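Local coordinates for protein D-glycerate 3-kinase (Cryptococcus neoformans var. grubii serotype A, PDB 6CKG) that probably phosphorylates D-glycerate at its 3-hydroxyl as a kinase of the P-loop type, at residues A[126-131]-A[168-173]. Residues are numbered along the deposited sequence; the frame is centred on the assembly and turned at random. Where two conformers were deposited one is given.
Sequences AKLKSI and VEVQGP
Ile131 and Gly172 bring the two backbones closest, 5.6 Å between their CA atoms, where the chain has just left helix 118-129 and strand 162-171 has just ended. No hydrogen bond joins the two segments, and what holds them is a small apolar cluster centred on one methyl group. CG1 of Val170 receives Ile131 CD1 at 3.7 Å and Leu128 CD2 at 3.8 Å, each side chain crossing the valine at about a right angle. Ile131 reaches it in an extended form, CG1 roughly anti to the backbone N (chi1 -154°) and CD1 continuing the extended chain past Gly172. Along the way Ile131 CG1 comes within 4.0 Å of Gly172 CA. At the end of the strand, Gln171 NE2 donates to Gly172 O at 2.9 Å, nearly straight at 162° and with the acceptor close to the plane of the Gln171 amide, just before the cis peptide bond to Pro173. Arg78 also binds the carbonyl oxygens of Gln171 and Pro173. Ala80, on edge strand 79-83 of the main sheet, touches both Leu128 and Val170, and Met82 adds to Leu128. The contact thus exemplifies the end of a helix packing on a beta hairpin, strands 146-153 and 162-171, beside the edge of a mixed alpha/beta sheet, consistent with a P-loop kinase fold, just before the chain enters central strand 176-180.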
loop_
_atom_site.group_PDB
_atom_site.type_symbol
_atom_site.label_atom_id
_atom_site.label_comp_id
_atom_site.label_asym_id
_atom_site.label_seq_id
_atom_site.Cartn_x
_atom_site.Cartn_y
_atom_site.Cartn_z
ATOM N N ALA A 126 -10.979 -8.027 8.777
ATOM C CA ALA A 126 -11.771 -8.381 9.953
ATOM C C ALA A 126 -11.580 -9.848 10.325
ATOM O O ALA A 126 -11.504 -10.193 11.514
ATOM C CB ALA A 126 -13.247 -8.070 9.715
ATOM N N LYS A 127 -11.477 -10.723 9.324
ATOM C CA LYS A 127 -11.225 -12.135 9.599
ATOM C C LYS A 127 -9.889 -12.322 10.309
ATOM O O LYS A 127 -9.800 -13.052 11.302
ATOM C CB LYS A 127 -11.264 -12.935 8.295
ATOM C CG LYS A 127 -11.346 -14.459 8.484
ATOM C CD LYS A 127 -12.682 -14.879 9.076
ATOM C CE LYS A 127 -12.853 -16.396 9.093
ATOM N NZ LYS A 127 -13.077 -16.942 7.725
ATOM N N LEU A 128 -8.827 -11.690 9.797
ATOM C CA LEU A 128 -7.530 -11.815 10.459
ATOM C C LEU A 128 -7.579 -11.258 11.874
ATOM O O LEU A 128 -6.981 -11.830 12.794
ATOM C CB LEU A 128 -6.441 -11.114 9.646
ATOM C CG LEU A 128 -6.087 -11.774 8.309
ATOM C CD1 LEU A 128 -5.219 -10.859 7.421
ATOM C CD2 LEU A 128 -5.411 -13.119 8.520
ATOM N N LYS A 129 -8.315 -10.162 12.079
ATOM C CA LYS A 129 -8.322 -9.517 13.390
ATOM C C LYS A 129 -9.082 -10.324 14.440
ATOM O O LYS A 129 -8.840 -10.134 15.632
ATOM C CB LYS A 129 -8.884 -8.100 13.268
ATOM C CG LYS A 129 -7.907 -7.128 12.596
ATOM C CD LYS A 129 -8.530 -5.766 12.329
ATOM C CE LYS A 129 -8.636 -4.921 13.583
ATOM N NZ LYS A 129 -7.451 -4.030 13.766
ATOM N N SER A 130 -9.977 -11.222 14.032
ATOM C CA SER A 130 -10.667 -12.122 14.945
ATOM C C SER A 130 -10.033 -13.507 14.988
ATOM O O SER A 130 -10.584 -14.414 15.626
ATOM C CB SER A 130 -12.140 -12.243 14.553
ATOM O OG SER A 130 -12.287 -12.966 13.342
ATOM N N ILE A 131 -8.889 -13.698 14.328
ATOM C CA ILE A 131 -8.367 -15.057 14.161
ATOM C C ILE A 131 -7.827 -15.662 15.463
ATOM O O ILE A 131 -7.673 -16.888 15.549
ATOM C CB ILE A 131 -7.296 -15.055 13.050
ATOM C CG1 ILE A 131 -7.178 -16.433 12.399
ATOM C CG2 ILE A 131 -5.940 -14.580 13.589
ATOM C CD1 ILE A 131 -6.478 -16.383 11.054
ATOM N N VAL A 168 -4.235 -17.935 -0.391
ATOM C CA VAL A 168 -3.296 -18.095 0.721
ATOM C C VAL A 168 -4.076 -18.548 1.951
ATOM O O VAL A 168 -5.038 -17.886 2.362
ATOM C CB VAL A 168 -2.540 -16.786 0.999
ATOM C CG1 VAL A 168 -1.669 -16.909 2.249
ATOM C CG2 VAL A 168 -1.706 -16.409 -0.205
ATOM N N GLU A 169 -3.668 -19.664 2.548
ATOM C CA GLU A 169 -4.309 -20.185 3.749
ATOM C C GLU A 169 -3.596 -19.656 4.985
ATOM O O GLU A 169 -2.374 -19.808 5.115
ATOM C CB GLU A 169 -4.294 -21.717 3.762
ATOM C CG GLU A 169 -5.289 -22.376 2.822
ATOM C CD GLU A 169 -6.721 -22.138 3.242
ATOM O OE1 GLU A 169 -6.968 -21.973 4.454
ATOM O OE2 GLU A 169 -7.602 -22.105 2.357
ATOM N N VAL A 170 -4.355 -19.051 5.895
ATOM C CA VAL A 170 -3.815 -18.502 7.133
ATOM C C VAL A 170 -4.331 -19.346 8.292
ATOM O O VAL A 170 -5.536 -19.609 8.394
ATOM C CB VAL A 170 -4.184 -17.019 7.309
ATOM C CG1 VAL A 170 -3.691 -16.484 8.663
ATOM C CG2 VAL A 170 -3.607 -16.196 6.160
ATOM N N GLN A 171 -3.419 -19.791 9.146
ATOM C CA GLN A 171 -3.755 -20.587 10.319
ATOM C C GLN A 171 -3.410 -19.768 11.550
ATOM O O GLN A 171 -2.241 -19.427 11.764
ATOM C CB GLN A 171 -2.996 -21.914 10.328
ATOM C CG GLN A 171 -3.165 -22.730 11.600
ATOM C CD GLN A 171 -4.589 -23.199 11.801
ATOM O OE1 GLN A 171 -5.070 -24.084 11.084
ATOM N NE2 GLN A 171 -5.285 -22.602 12.771
ATOM N N GLY A 172 -4.422 -19.439 12.343
ATOM C CA GLY A 172 -4.185 -18.757 13.595
ATOM C C GLY A 172 -3.617 -19.702 14.619
ATOM O O GLY A 172 -3.575 -20.918 14.427
ATOM N N PRO A 173 -3.170 -19.149 15.755
ATOM C CA PRO A 173 -3.200 -17.724 16.101
ATOM C C PRO A 173 -2.137 -16.925 15.364
ATOM O O PRO A 173 -1.198 -17.508 14.828
ATOM C CB PRO A 173 -2.920 -17.723 17.612
ATOM C CG PRO A 173 -2.055 -18.923 17.817
ATOM C CD PRO A 173 -2.589 -19.968 16.840
#